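Anthranilate-CoA ligase (Stigmatella aurantiaca, PDB 4WV3) belongs to the ANL superfamily of AMP-binding enzymes, with a large N-terminal part followed by a smaller C-terminal domain. Local coordinates at residues Glu98-Tyr101 / Ile102-Cys106; Pro186-His189 / Lys190-Pro193. All coordinates share one frame; numbering follows the deposited sequence.

Contact 1: residues Glu98-Tyr101 / Ile102-Cys106; sequences EYEY and ILRDC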
loop_
_atom_site.group_PDB
_atom_site.type_symbol
_atom_site.label_atom_id
_atom_site.label_comp_id
_atom_site.label_asym_id
_atom_site.label_seq_id
_atom_site.Cartn_x
_atom_site.Cartn_y
_atom_site.Cartn_z
ATOM N N GLU A 98 19.173 -3.294 -5.172
ATOM C CA GLU A 98 17.957 -2.492 -5.211
ATOM C C GLU A 98 18.076 -1.275 -4.300
ATOM O O GLU A 98 17.560 -0.202 -4.613
ATOM C CB GLU A 98 16.745 -3.338 -4.820
ATOM C CG GLU A 98 16.449 -4.470 -5.788
ATOM C CD GLU A 98 15.320 -5.362 -5.313
ATOM O OE1 GLU A 98 15.422 -5.908 -4.194
ATOM O OE2 GLU A 98 14.329 -5.514 -6.058
ATOM N N TYR A 99 18.762 -1.450 -3.175
ATOM C CA TYR A 99 19.018 -0.346 -2.256
ATOM C C TYR A 99 20.035 0.620 -2.848
ATOM O O TYR A 99 19.972 1.826 -2.609
ATOM C CB TYR A 99 19.523 -0.870 -0.911
ATOM C CG TYR A 99 18.454 -1.527 -0.069
ATOM C CD1 TYR A 99 17.167 -1.009 -0.020
ATOM C CD2 TYR A 99 18.733 -2.664 0.676
ATOM C CE1 TYR A 99 16.186 -1.605 0.750
ATOM C CE2 TYR A 99 17.759 -3.269 1.448
ATOM C CZ TYR A 99 16.488 -2.736 1.481
ATOM O OH TYR A 99 15.516 -3.335 2.246
ATOM N N GLU A 100 20.974 0.080 -3.621
ATOM C CA GLU A 100 22.017 0.890 -4.239
ATOM C C GLU A 100 21.434 1.824 -5.292
ATOM O O GLU A 100 21.843 2.981 -5.403
ATOM C CB GLU A 100 23.092 -0.001 -4.864
ATOM C CG GLU A 100 24.239 0.772 -5.493
ATOM C CD GLU A 100 25.158 -0.110 -6.313
ATOM O OE1 GLU A 100 25.704 -1.087 -5.757
ATOM O OE2 GLU A 100 25.329 0.172 -7.517
ATOM N N TYR A 101 20.477 1.319 -6.065
ATOM C CA TYR A 101 19.808 2.129 -7.076
ATOM C C TYR A 101 19.049 3.286 -6.439
ATOM O O TYR A 101 19.181 4.432 -6.865
ATOM C CB TYR A 101 18.849 1.278 -7.910
ATOM C CG TYR A 101 17.990 2.092 -8.855
ATOM C CD1 TYR A 101 18.497 2.550 -10.065
ATOM C CD2 TYR A 101 16.673 2.403 -8.537
ATOM C CE1 TYR A 101 17.718 3.295 -10.931
ATOM C CE2 TYR A 101 15.887 3.149 -9.397
ATOM C CZ TYR A 101 16.414 3.592 -10.592
ATOM O OH TYR A 101 15.636 4.333 -11.453
ATOM N N ILE A 102 18.256 2.975 -5.419
ATOM C CA ILE A 102 17.431 3.973 -4.745
ATOM C C ILE A 102 18.255 5.106 -4.141
ATOM O O ILE A 102 17.996 6.280 -4.404
ATOM C CB ILE A 102 16.558 3.329 -3.646
ATOM C CG1 ILE A 102 15.518 2.399 -4.273
ATOM C CG2 ILE A 102 15.875 4.398 -2.807
ATOM C CD1 ILE A 102 14.668 1.663 -3.262
ATOM N N LEU A 103 19.256 4.750 -3.342
ATOM C CA LEU A 103 20.072 5.740 -2.646
ATOM C C LEU A 103 20.872 6.626 -3.598
ATOM O O LEU A 103 21.121 7.796 -3.306
ATOM C CB LEU A 103 21.001 5.059 -1.640
ATOM C CG LEU A 103 20.288 4.330 -0.500
ATOM C CD1 LEU A 103 21.288 3.742 0.481
ATOM C CD2 LEU A 103 19.320 5.267 0.207
ATOM N N ARG A 104 21.270 6.067 -4.735
ATOM C CA ARG A 104 22.012 6.825 -5.735
ATOM C C ARG A 104 21.073 7.727 -6.526
ATOM O O ARG A 104 21.434 8.841 -6.904
ATOM C CB ARG A 104 22.746 5.883 -6.689
ATOM C CG ARG A 104 23.667 6.590 -7.672
ATOM C CD ARG A 104 24.026 5.691 -8.843
ATOM N NE ARG A 104 24.419 4.353 -8.409
ATOM C CZ ARG A 104 25.647 4.022 -8.025
ATOM N NH1 ARG A 104 26.609 4.933 -8.014
ATOM N NH2 ARG A 104 25.912 2.780 -7.646
ATOM N N ASP A 105 19.863 7.235 -6.772
ATOM C CA ASP A 105 18.889 7.951 -7.587
ATOM C C ASP A 105 18.345 9.192 -6.884
ATOM O O ASP A 105 17.962 10.163 -7.536
ATOM C CB ASP A 105 17.744 7.016 -7.989
ATOM C CG ASP A 105 16.788 7.652 -8.979
ATOM O OD1 ASP A 105 17.192 7.880 -10.139
ATOM O OD2 ASP A 105 15.627 7.910 -8.599
ATOM N N CYS A 106 18.319 9.164 -5.556
ATOM C CA CYS A 106 17.823 10.305 -4.790
ATOM C C CYS A 106 18.956 11.113 -4.157
ATOM O O CYS A 106 18.707 12.091 -3.450
ATOM C CB CYS A 106 16.816 9.855 -3.725
ATOM S SG CYS A 106 17.503 8.846 -2.390
HETATM O O HOH W 1 13.721 6.667 -9.827
#
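Glu100 and Arg104, one turn apart on helix 96-105, run side by side and close a salt bridge of the i to i+4 kind. OE2 of Glu100 lies 2.7 Å from NH2 of Arg104, at the edge of the guanidinium and in its plane, while the carboxylate plane stands 79° away from it. The N-H points poorly at the oxygen, which makes the hydrogen-bond part weak. Glu100 reaches the site with CG anti to its backbone N (chi1 -178°) and an extended chain; Arg104 bends at chi3 to bring NH2 alongside.

A second polar pair, Tyr101 and Asp105, repeats the i to i+4 spacing through solvent. Their ring and carboxylate planes are only 10° apart, and one water donates to OD2 of Asp105 at 2.6 Å and meets OH of Tyr101 weakly. Tyr174 OH also binds OD2, and His379 binds OD1, so this carboxylate ties the helix end to other parts of the chain.

A backbone hydrogen bond lies under each pair: N of Arg104 is 3.2 Å from O of Glu100, and N of Asp105 is 2.9 Å from O of Tyr101.

Ile102 and Tyr99, both buried, face inward. Ile102 packs on Tyr174 of strand 169-175, whereas Tyr99, its OH hydrogen-bonded to Asn91 O, lies against Leu66 of strand 62-66 and against helix 118-122.

Contact 2: residues Pro186-His189 / Lys190-Pro193; sequences PHAH and KDYP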
loop_
_atom_site.group_PDB
_atom_site.type_symbol
_atom_site.label_atom_id
_atom_site.label_comp_id
_atom_site.label_asym_id
_atom_site.label_seq_id
_atom_site.Cartn_x
_atom_site.Cartn_y
_atom_site.Cartn_z
ATOM N N PRO A 186 7.289 11.338 -6.105
ATOM C CA PRO A 186 7.334 12.477 -5.183
ATOM C C PRO A 186 5.949 13.052 -4.894
ATOM O O PRO A 186 5.143 13.221 -5.809
ATOM C CB PRO A 186 8.181 13.499 -5.946
ATOM C CG PRO A 186 7.894 13.210 -7.379
ATOM C CD PRO A 186 7.641 11.727 -7.483
ATOM N N HIS A 187 5.682 13.343 -3.625
ATOM C CA HIS A 187 4.431 13.982 -3.231
ATOM C C HIS A 187 4.691 15.276 -2.468
ATOM O O HIS A 187 5.680 15.396 -1.744
ATOM C CB HIS A 187 3.565 13.038 -2.393
ATOM C CG HIS A 187 2.728 12.104 -3.207
ATOM N ND1 HIS A 187 1.612 12.519 -3.903
ATOM C CD2 HIS A 187 2.839 10.774 -3.436
ATOM C CE1 HIS A 187 1.074 11.486 -4.526
ATOM N NE2 HIS A 187 1.799 10.414 -4.259
ATOM N N ALA A 188 3.796 16.241 -2.640
ATOM C CA ALA A 188 3.938 17.539 -1.998
ATOM C C ALA A 188 3.309 17.542 -0.610
ATOM O O ALA A 188 2.574 16.621 -0.251
ATOM C CB ALA A 188 3.323 18.626 -2.864
ATOM N N HIS A 189 3.605 18.583 0.163
ATOM C CA HIS A 189 3.050 18.738 1.504
ATOM C C HIS A 189 1.525 18.726 1.483
ATOM O O HIS A 189 0.892 18.167 2.375
ATOM C CB HIS A 189 3.543 20.038 2.147
ATOM C CG HIS A 189 5.012 20.057 2.437
ATOM N ND1 HIS A 189 5.530 19.737 3.672
ATOM C CD2 HIS A 189 6.073 20.365 1.653
ATOM C CE1 HIS A 189 6.847 19.846 3.638
ATOM N NE2 HIS A 189 7.201 20.224 2.423
ATOM N N LYS A 190 0.947 19.337 0.452
ATOM C CA LYS A 190 -0.503 19.474 0.342
ATOM C C LYS A 190 -1.228 18.134 0.247
ATOM O O LYS A 190 -2.377 18.014 0.665
ATOM C CB LYS A 190 -0.872 20.344 -0.864
ATOM C CG LYS A 190 -0.452 19.767 -2.206
ATOM C CD LYS A 190 -1.043 20.562 -3.360
ATOM C CE LYS A 190 -0.537 20.049 -4.701
ATOM N NZ LYS A 190 -0.851 18.608 -4.911
ATOM N N ASP A 191 -0.551 17.129 -0.299
ATOM C CA ASP A 191 -1.172 15.835 -0.554
ATOM C C ASP A 191 -1.580 15.111 0.725
ATOM O O ASP A 191 -2.518 14.314 0.724
ATOM C CB ASP A 191 -0.235 14.954 -1.382
ATOM C CG ASP A 191 0.092 15.561 -2.729
ATOM O OD1 ASP A 191 -0.754 16.311 -3.261
ATOM O OD2 ASP A 191 1.192 15.292 -3.255
ATOM N N TYR A 192 -0.878 15.396 1.815
ATOM C CA TYR A 192 -1.119 14.700 3.078
ATOM C C TYR A 192 -2.427 15.084 3.788
ATOM O O TYR A 192 -3.218 14.202 4.124
ATOM C CB TYR A 192 0.100 14.808 4.005
ATOM C CG TYR A 192 1.259 13.948 3.556
ATOM C CD1 TYR A 192 1.559 12.762 4.211
ATOM C CD2 TYR A 192 2.038 14.309 2.464
ATOM C CE1 TYR A 192 2.609 11.966 3.803
ATOM C CE2 TYR A 192 3.090 13.518 2.046
ATOM C CZ TYR A 192 3.371 12.347 2.720
ATOM O OH TYR A 192 4.416 11.553 2.313
ATOM N N PRO A 193 -2.671 16.388 4.017
ATOM C CA PRO A 193 -3.967 16.703 4.629
ATOM C C PRO A 193 -5.123 16.513 3.650
ATOM O O PRO A 193 -6.254 16.278 4.077
ATOM C CB PRO A 193 -3.823 18.180 5.004
ATOM C CG PRO A 193 -2.824 18.712 4.047
ATOM C CD PRO A 193 -1.847 17.596 3.833
#
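A type I beta turn from Ala188 to Asp191 joins strand 183-188 to helix 191-204, and the carboxylate of Asp191 folds back to hold the end of the strand. The turn is closed by N of Asp191, 3.2 Å from O of Ala188, the donor lying well above the carbonyl plane.

OD2 of Asp191 takes two hydrogen bonds: from ND1 of His187 at 2.9 Å and from the backbone N of Ala188 at 2.8 Å. The donors arrive from opposite faces of the carboxylate. With CG of Asp191 anti to its carbonyl carbon (chi1 -61°), the group leans back over the turn. The imidazole stands nearly perpendicular to it, at 89°, and receives OD2 at its edge. Its other nitrogen, NE2, bonds to Thr320 O, so both ring nitrogens are engaged and the rotation of the ring is fixed.

Tyr192 turns its edge to the turn, CD2 being 3.6 Å from O of Ala188, while its OH bonds to Ser171. On the remaining carboxylate oxygen, NZ of Lys190 forms a salt bridge with OD1 of Asp191 at 2.8 Å, from the syn side.

Overall arrangement
Contact 1 precedes contact 2 along the chain, and both belong to the AMP-binding part of the protein. Their centres are 22 Å apart and their nearest atoms about 9 Å, so they do not touch. The two-stranded antiparallel sheet relates them: strand 169-175 packs against helix 96-105, and its partner, strand 183-188, supplies the first half of contact 2. The bound 5'-O-[(S)-[(2-aminobenzoyl)oxy](hydroxy)phosphoryl]adenosine is about 13 Å from the Ile102 side chain and about 8 Å from that of His187. One strand pair thus connects the partly buried helix 96-105 with a buried strand-to-helix turn nearer the ligand pocket, illustrating how short-range contacts are assembled into a larger fold.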